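Local coordinates for chitin oligosaccahride binding protein NagB1 (Paenibacillus sp. FPU-7, PDB 7EHP) that binds short chitin oligosaccharides such as N,N'-diacetylchitobiose and probably hands them to an ABC-type importer, as other bacterial extracellular solute-binding proteins do, at residues A[26-31]-A[297-302]; A[126-131]-A[153-158]; A[286-291]-A[301-306]. All coordinates share one frame; numbering follows the deposited sequence.

Contact 1: residues A[26-31]-A[297-302]; sequences QRMEAA and KKAAVE
Met28 and Glu302 lie alongside each other at the centre of this helix-helix contact, their side chains sliding past one another in opposite directions, so that Met28 CG rests against Glu302 CB at 3.9 Å. From there the methionine runs along the second helix. A bend at its last torsion (chi3 66°) turns the methyl group toward the preceding turn of that helix, where Met28 CE sits 3.5 Å from Ala299 O and 4.2 Å from Ala299 CB. A long, unbranched and flexible side chain suits this place because it can follow the neighbouring backbone, and the small Ala299 leaves the methyl room to do so.

Glu302 is folded rather than extended. Its bend at chi2 (-49°) carries the carboxylate over the end of helix 15-31, with Glu302 OE1 3.5 Å from Ala31 CB and Glu302 CG also touching that methyl. Only the aliphatic part of the glutamate packs against Met28, while its acidic end lies at the more exposed margin, where the small Ala31 offers only a methyl for it to rest against.

The short helical segments approach to 9.4 Å between axes, with their directions 131° apart. Leu35, Phe303 and Ile306 add further apolar surface around Met28, and Arg27 makes a salt bridge to Glu311. This is the packing of two neighbouring helices crossing at a wide angle on one lobe of the alpha/beta periplasmic-binding-protein fold.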
# COMPACT_ATOMS: atom_id res chain seq x y z
N GLN A 26 -4.90 25.79 -3.32
CA GLN A 26 -5.59 27.02 -3.78
C GLN A 26 -7.10 27.01 -3.60
O GLN A 26 -7.64 28.05 -3.22
CB GLN A 26 -5.37 27.47 -5.21
CG GLN A 26 -5.42 26.46 -6.40
CD GLN A 26 -5.70 27.34 -7.61
OE1 GLN A 26 -6.42 28.42 -7.38
NE2 GLN A 26 -5.06 27.15 -8.82
N ARG A 27 -7.80 25.91 -3.91
CA ARG A 27 -9.26 26.03 -3.82
C ARG A 27 -9.68 26.22 -2.37
O ARG A 27 -10.61 26.99 -2.09
CB ARG A 27 -9.87 24.81 -4.45
CG ARG A 27 -9.90 24.85 -5.94
CD ARG A 27 -10.89 23.83 -6.40
NE ARG A 27 -10.47 23.17 -7.62
CZ ARG A 27 -11.21 22.27 -8.26
NH1 ARG A 27 -12.41 21.94 -7.79
NH2 ARG A 27 -10.74 21.71 -9.38
N MET A 28 -8.97 25.57 -1.44
CA MET A 28 -9.22 25.83 -0.02
C MET A 28 -8.96 27.29 0.31
O MET A 28 -9.74 27.92 1.03
CB MET A 28 -8.33 24.95 0.84
CG MET A 28 -8.71 23.47 0.86
SD MET A 28 -7.24 22.52 1.32
CE MET A 28 -6.93 23.01 3.01
N GLU A 29 -7.87 27.85 -0.23
CA GLU A 29 -7.53 29.24 0.09
C GLU A 29 -8.58 30.20 -0.45
O GLU A 29 -8.97 31.16 0.22
CB GLU A 29 -6.13 29.55 -0.44
CG GLU A 29 -5.04 28.96 0.45
CD GLU A 29 -3.65 28.99 -0.18
OE1 GLU A 29 -3.55 29.21 -1.41
OE2 GLU A 29 -2.66 28.80 0.56
N ALA A 30 -9.08 29.94 -1.66
CA ALA A 30 -10.12 30.79 -2.23
C ALA A 30 -11.42 30.70 -1.43
O ALA A 30 -12.18 31.66 -1.39
CB ALA A 30 -10.37 30.39 -3.68
N ALA A 31 -11.68 29.56 -0.80
CA ALA A 31 -12.91 29.38 -0.04
C ALA A 31 -12.84 30.06 1.33
O ALA A 31 -13.87 30.52 1.83
CB ALA A 31 -13.20 27.89 0.14
N LYS A 297 -10.49 24.39 11.17
CA LYS A 297 -11.58 23.48 10.89
C LYS A 297 -12.22 23.79 9.54
O LYS A 297 -12.47 22.89 8.74
CB LYS A 297 -12.61 23.56 12.03
CG LYS A 297 -13.43 22.29 12.24
CD LYS A 297 -13.58 22.02 13.74
CE LYS A 297 -14.47 20.81 14.01
NZ LYS A 297 -14.52 20.46 15.48
N LYS A 298 -12.46 25.08 9.27
CA LYS A 298 -13.02 25.46 7.98
C LYS A 298 -12.14 24.97 6.84
O LYS A 298 -12.64 24.55 5.79
CB LYS A 298 -13.19 26.98 7.89
CG LYS A 298 -14.34 27.58 8.69
CD LYS A 298 -14.38 29.11 8.47
CE LYS A 298 -14.62 29.88 9.77
NZ LYS A 298 -14.00 31.24 9.74
N ALA A 299 -10.81 25.04 7.03
CA ALA A 299 -9.89 24.57 6.00
C ALA A 299 -9.97 23.06 5.85
O ALA A 299 -9.95 22.54 4.73
CB ALA A 299 -8.47 25.00 6.33
N ALA A 300 -10.06 22.34 6.96
CA ALA A 300 -10.17 20.89 6.90
C ALA A 300 -11.47 20.47 6.22
O ALA A 300 -11.49 19.52 5.43
CB ALA A 300 -10.06 20.30 8.30
N VAL A 301 -12.57 21.19 6.51
CA VAL A 301 -13.85 20.88 5.86
C VAL A 301 -13.75 21.12 4.35
O VAL A 301 -14.23 20.32 3.54
CB VAL A 301 -14.98 21.73 6.47
CG1 VAL A 301 -16.23 21.64 5.59
CG2 VAL A 301 -15.28 21.29 7.89
N GLU A 302 -13.16 22.25 3.96
CA GLU A 302 -12.94 22.52 2.54
C GLU A 302 -12.07 21.44 1.91
O GLU A 302 -12.35 20.98 0.80
CB GLU A 302 -12.30 23.89 2.36
CG GLU A 302 -13.25 25.06 2.50
CD GLU A 302 -14.52 24.89 1.67
OE1 GLU A 302 -14.41 24.65 0.44
OE2 GLU A 302 -15.63 25.02 2.25

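Contact 2: residues A[126-131]-A[153-158]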
# COMPACT_ATOMS: atom_id res chain seq x y z
N LYS A 126 3.36 -7.79 -21.15
CA LYS A 126 2.71 -8.67 -22.12
C LYS A 126 3.63 -9.01 -23.29
O LYS A 126 3.52 -10.10 -23.87
CB LYS A 126 1.43 -8.01 -22.64
CG LYS A 126 0.24 -7.98 -21.67
CD LYS A 126 -0.76 -6.90 -22.12
CE LYS A 126 -2.19 -7.26 -21.78
NZ LYS A 126 -2.33 -7.69 -20.38
N GLN A 127 4.54 -8.09 -23.66
CA GLN A 127 5.43 -8.38 -24.78
C GLN A 127 6.57 -9.31 -24.38
O GLN A 127 7.02 -10.12 -25.21
CB GLN A 127 5.97 -7.07 -25.37
CG GLN A 127 7.21 -7.22 -26.26
CD GLN A 127 6.93 -7.97 -27.58
OE1 GLN A 127 5.86 -7.85 -28.17
NE2 GLN A 127 7.92 -8.74 -28.03
N ILE A 128 7.05 -9.24 -23.13
CA ILE A 128 8.04 -10.22 -22.69
C ILE A 128 7.41 -11.60 -22.58
O ILE A 128 8.02 -12.60 -22.98
CB ILE A 128 8.70 -9.78 -21.36
CG1 ILE A 128 9.58 -8.55 -21.57
CG2 ILE A 128 9.60 -10.88 -20.82
CD1 ILE A 128 10.11 -7.97 -20.27
N PHE A 129 6.18 -11.68 -22.06
CA PHE A 129 5.50 -12.98 -21.99
C PHE A 129 5.31 -13.57 -23.38
O PHE A 129 5.52 -14.78 -23.58
CB PHE A 129 4.16 -12.85 -21.28
CG PHE A 129 4.26 -12.92 -19.78
CD1 PHE A 129 5.31 -12.30 -19.10
CD2 PHE A 129 3.27 -13.56 -19.04
CE1 PHE A 129 5.38 -12.35 -17.72
CE2 PHE A 129 3.34 -13.62 -17.66
CZ PHE A 129 4.40 -13.02 -17.00
N LYS A 130 4.93 -12.75 -24.36
CA LYS A 130 4.84 -13.21 -25.74
C LYS A 130 6.17 -13.77 -26.22
O LYS A 130 6.24 -14.86 -26.81
CB LYS A 130 4.37 -12.07 -26.64
CG LYS A 130 4.28 -12.39 -28.14
CD LYS A 130 4.16 -11.11 -29.00
CE LYS A 130 4.21 -11.39 -30.50
NZ LYS A 130 5.19 -12.46 -30.84
N GLN A 131 7.25 -13.03 -25.97
CA GLN A 131 8.57 -13.45 -26.41
C GLN A 131 8.96 -14.79 -25.80
O GLN A 131 9.51 -15.66 -26.49
CB GLN A 131 9.58 -12.36 -26.06
CG GLN A 131 10.95 -12.59 -26.59
CD GLN A 131 11.86 -11.45 -26.23
OE1 GLN A 131 11.42 -10.30 -26.17
NE2 GLN A 131 13.14 -11.75 -25.99
N SER A 153 16.22 -16.07 -20.59
CA SER A 153 16.29 -15.12 -21.70
C SER A 153 16.96 -13.81 -21.33
O SER A 153 16.96 -12.88 -22.15
CB SER A 153 14.89 -14.85 -22.25
OG SER A 153 14.23 -16.06 -22.55
N GLY A 154 17.51 -13.69 -20.13
CA GLY A 154 18.13 -12.46 -19.69
C GLY A 154 17.22 -11.45 -19.02
O GLY A 154 17.65 -10.33 -18.76
N PHE A 155 15.98 -11.82 -18.72
CA PHE A 155 15.07 -10.94 -17.99
C PHE A 155 15.16 -11.22 -16.50
O PHE A 155 15.35 -12.36 -16.08
CB PHE A 155 13.64 -11.12 -18.48
CG PHE A 155 13.45 -10.72 -19.91
CD1 PHE A 155 13.38 -9.38 -20.26
CD2 PHE A 155 13.37 -11.67 -20.91
CE1 PHE A 155 13.22 -9.00 -21.58
CE2 PHE A 155 13.20 -11.30 -22.23
CZ PHE A 155 13.13 -9.96 -22.57
N VAL A 156 15.07 -10.17 -15.70
CA VAL A 156 14.81 -10.36 -14.27
C VAL A 156 13.38 -10.86 -14.12
O VAL A 156 12.46 -10.25 -14.70
CB VAL A 156 15.03 -9.05 -13.51
CG1 VAL A 156 14.56 -9.17 -12.06
CG2 VAL A 156 16.48 -8.64 -13.56
N PRO A 157 13.13 -11.97 -13.43
CA PRO A 157 11.74 -12.42 -13.27
C PRO A 157 10.88 -11.39 -12.52
O PRO A 157 9.86 -10.94 -13.05
CB PRO A 157 11.88 -13.72 -12.49
CG PRO A 157 13.24 -14.23 -12.97
CD PRO A 157 14.07 -12.97 -12.92
N PHE A 158 11.27 -11.02 -11.31
CA PHE A 158 10.54 -10.05 -10.50
C PHE A 158 11.45 -8.86 -10.24
O PHE A 158 12.41 -8.98 -9.47
CB PHE A 158 10.09 -10.65 -9.15
CG PHE A 158 8.89 -11.54 -9.23
CD1 PHE A 158 7.62 -11.02 -9.33
CD2 PHE A 158 9.04 -12.93 -9.14
CE1 PHE A 158 6.51 -11.86 -9.39
CE2 PHE A 158 7.93 -13.77 -9.18
CZ PHE A 158 6.67 -13.24 -9.31
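With Ile128 CG2 anti to the backbone N and CG1 beside that N (chi1 -69°), both branches of this isoleucine face the ring of Phe155; the phenylalanine in turn sets CG anti to its own carbonyl carbon, which sends the ring to meet them. Ile128 CG2 stands over the middle of one ring face, 3.8 Å from the Phe155 centroid and just 7° off the ring normal, a CH-pi contact. The other branch reaches along the ring, Ile128 CD1 lying 3.5 Å from Phe155 CE1. A beta-branched residue suits the spot because its two arms cover a wide patch of the aromatic surface.

Gln131, one turn further along the helix, stretches out fully and brings its amide to the rim: Gln131 NE2 is 3.8 Å from Phe155 CE2, near the ring plane, with the amide turned 71° against the ring. At this exposed margin a glutamine can touch the ring and still meet solvent.

Leu132 also packs on Phe155, and Ile128 reaches Ala238 of strand 237-243. Phe155 follows Gly154, whose positive phi makes it the C-prime residue of a Schellman motif closing helix 140-152 before the chain enters strand 156-159.

Contact 3: residues A[286-291]-A[301-306]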
# COMPACT_ATOMS: atom_id res chain seq x y z
N TYR A 286 -6.33 10.66 4.53
CA TYR A 286 -5.97 11.80 5.36
C TYR A 286 -6.71 11.76 6.69
O TYR A 286 -7.87 11.35 6.76
CB TYR A 286 -6.24 13.12 4.63
CG TYR A 286 -5.25 13.27 3.51
CD1 TYR A 286 -3.98 13.79 3.76
CD2 TYR A 286 -5.54 12.81 2.24
CE1 TYR A 286 -3.04 13.88 2.73
CE2 TYR A 286 -4.60 12.90 1.21
CZ TYR A 286 -3.36 13.43 1.46
OH TYR A 286 -2.42 13.50 0.45
N GLY A 287 -6.01 12.18 7.75
CA GLY A 287 -6.62 12.39 9.04
C GLY A 287 -6.52 13.87 9.39
O GLY A 287 -5.87 14.65 8.69
N PHE A 288 -7.15 14.24 10.49
CA PHE A 288 -7.22 15.65 10.84
C PHE A 288 -6.93 15.81 12.32
O PHE A 288 -7.43 15.03 13.14
CB PHE A 288 -8.59 16.22 10.43
CG PHE A 288 -8.87 16.05 8.97
CD1 PHE A 288 -8.43 16.99 8.06
CD2 PHE A 288 -9.50 14.91 8.49
CE1 PHE A 288 -8.63 16.83 6.71
CE2 PHE A 288 -9.70 14.73 7.14
CZ PHE A 288 -9.26 15.69 6.25
N SER A 289 -6.11 16.80 12.65
CA SER A 289 -5.75 17.02 14.05
C SER A 289 -6.99 17.25 14.90
O SER A 289 -7.96 17.91 14.48
CB SER A 289 -4.82 18.22 14.19
OG SER A 289 -4.42 18.38 15.54
N ALA A 290 -6.97 16.70 16.11
CA ALA A 290 -8.01 17.02 17.08
C ALA A 290 -7.98 18.49 17.48
O ALA A 290 -9.02 19.03 17.87
CB ALA A 290 -7.88 16.13 18.31
N SER A 291 -6.83 19.15 17.35
CA SER A 291 -6.64 20.55 17.76
C SER A 291 -6.82 21.48 16.56
O SER A 291 -5.86 21.99 15.99
CB SER A 291 -5.25 20.73 18.37
OG SER A 291 -5.13 19.97 19.55
N VAL A 301 -12.57 21.19 6.51
CA VAL A 301 -13.85 20.88 5.86
C VAL A 301 -13.75 21.12 4.35
O VAL A 301 -14.23 20.32 3.54
CB VAL A 301 -14.98 21.73 6.47
CG1 VAL A 301 -16.23 21.64 5.59
CG2 VAL A 301 -15.28 21.29 7.89
N GLU A 302 -13.16 22.25 3.96
CA GLU A 302 -12.94 22.52 2.54
C GLU A 302 -12.07 21.44 1.91
O GLU A 302 -12.35 20.98 0.80
CB GLU A 302 -12.30 23.89 2.36
CG GLU A 302 -13.25 25.06 2.50
CD GLU A 302 -14.52 24.89 1.67
OE1 GLU A 302 -14.41 24.65 0.44
OE2 GLU A 302 -15.63 25.02 2.25
N PHE A 303 -11.01 21.04 2.59
CA PHE A 303 -10.16 19.98 2.05
C PHE A 303 -10.99 18.72 1.80
O PHE A 303 -10.91 18.11 0.72
CB PHE A 303 -9.00 19.67 2.99
CG PHE A 303 -8.17 18.50 2.53
CD1 PHE A 303 -7.15 18.69 1.61
CD2 PHE A 303 -8.45 17.19 2.98
CE1 PHE A 303 -6.37 17.60 1.16
CE2 PHE A 303 -7.69 16.10 2.53
CZ PHE A 303 -6.65 16.32 1.62
N ILE A 304 -11.79 18.33 2.78
CA ILE A 304 -12.63 17.14 2.62
C ILE A 304 -13.58 17.31 1.45
O ILE A 304 -13.73 16.41 0.61
CB ILE A 304 -13.38 16.86 3.93
CG1 ILE A 304 -12.40 16.41 5.00
CG2 ILE A 304 -14.46 15.82 3.71
CD1 ILE A 304 -13.02 16.27 6.37
N LYS A 305 -14.21 18.48 1.35
CA LYS A 305 -15.20 18.69 0.29
C LYS A 305 -14.56 18.61 -1.09
O LYS A 305 -15.17 18.09 -2.03
CB LYS A 305 -15.88 20.05 0.49
CG LYS A 305 -17.09 20.22 -0.41
CD LYS A 305 -17.92 21.41 0.01
CE LYS A 305 -18.84 21.83 -1.13
NZ LYS A 305 -19.51 23.13 -0.89
N ILE A 306 -13.32 19.09 -1.23
CA ILE A 306 -12.68 19.08 -2.53
C ILE A 306 -12.04 17.72 -2.82
O ILE A 306 -12.29 17.10 -3.86
CB ILE A 306 -11.66 20.23 -2.62
CG1 ILE A 306 -12.38 21.57 -2.42
CG2 ILE A 306 -10.94 20.22 -3.96
CD1 ILE A 306 -11.53 22.66 -1.78
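The aromatic contacts centre on Phe303, whose ring touches both Tyr286 and Phe288. Toward Tyr286 the meeting is T-shaped: the edge of Phe303 points at the face of the tyrosine, the centroids are 5.1 Å apart and the planes stand at 74°. Phe303 CZ lies above that face but displaced toward its rim, 3.7 Å from Tyr286 CD2. The phenylalanine gets there by holding CG anti to the backbone N (chi1 175°), which swings its ring from the helix down to the strand. Phe288 meets the same ring obliquely, and Phe303 CD2 comes to the edge of Phe288 near its plane, 3.7 Å from Phe288 CZ. Tyr286 and Phe288 alternate with Gly287 along the strand, so both aromatic side chains are directed at the helix.

Strand 277-288 and helix 294-307 are consecutive in the chain and run nearly antiparallel, their short segments 158° apart, as a helix does when it folds back over the sheet in this alpha/beta solute-binding fold. The turn between them starts with an ST turn, Ser289 OG accepting from Ser291 N at 3.1 Å.

Aliphatic packing completes the contact. Ile304 CG1 is 3.5 Å from Phe288 CZ, and Ile304 CD1 lies 3.7 Å from Phe288 CE2, so the far end of this ring, around CZ, touches both Phe303 and Ile304. Replacing Phe288 with an alanine would probably open a gap under the helix and leave Ile304 CG1 and Phe303 CD2 without this partner. Ile64 of strand 64-68 touches all three aromatic residues, while Ile88 and Leu92 of helix 86-92 pack on Ile304. The Tyr286 side chain lies about 7 Å from a bound N-acetylglucosamine unit.

Contacts 1 and 3 are neighbours, their centres 9 Å apart. They share Val301 and Glu302 and use helix 294-307, which packs on helix 15-31 in one and on strand 277-288 in the other. Met28 SD touches Phe303 CB at 3.7 Å, joining the two contacts into one packed region. Contact 2 lies on the opposite side of the chain's centre, about 48 Å from contact 1 and 45 Å from contact 3, centre to centre, though contacts 2 and 3 both reach the same mixed sheet. In sequence it falls between the two segments of contact 1 and is complete before contact 3 begins. Contacts 1 and 3 thus lie at one end of the protein and contact 2 at the other, consistent with its two-lobed fold.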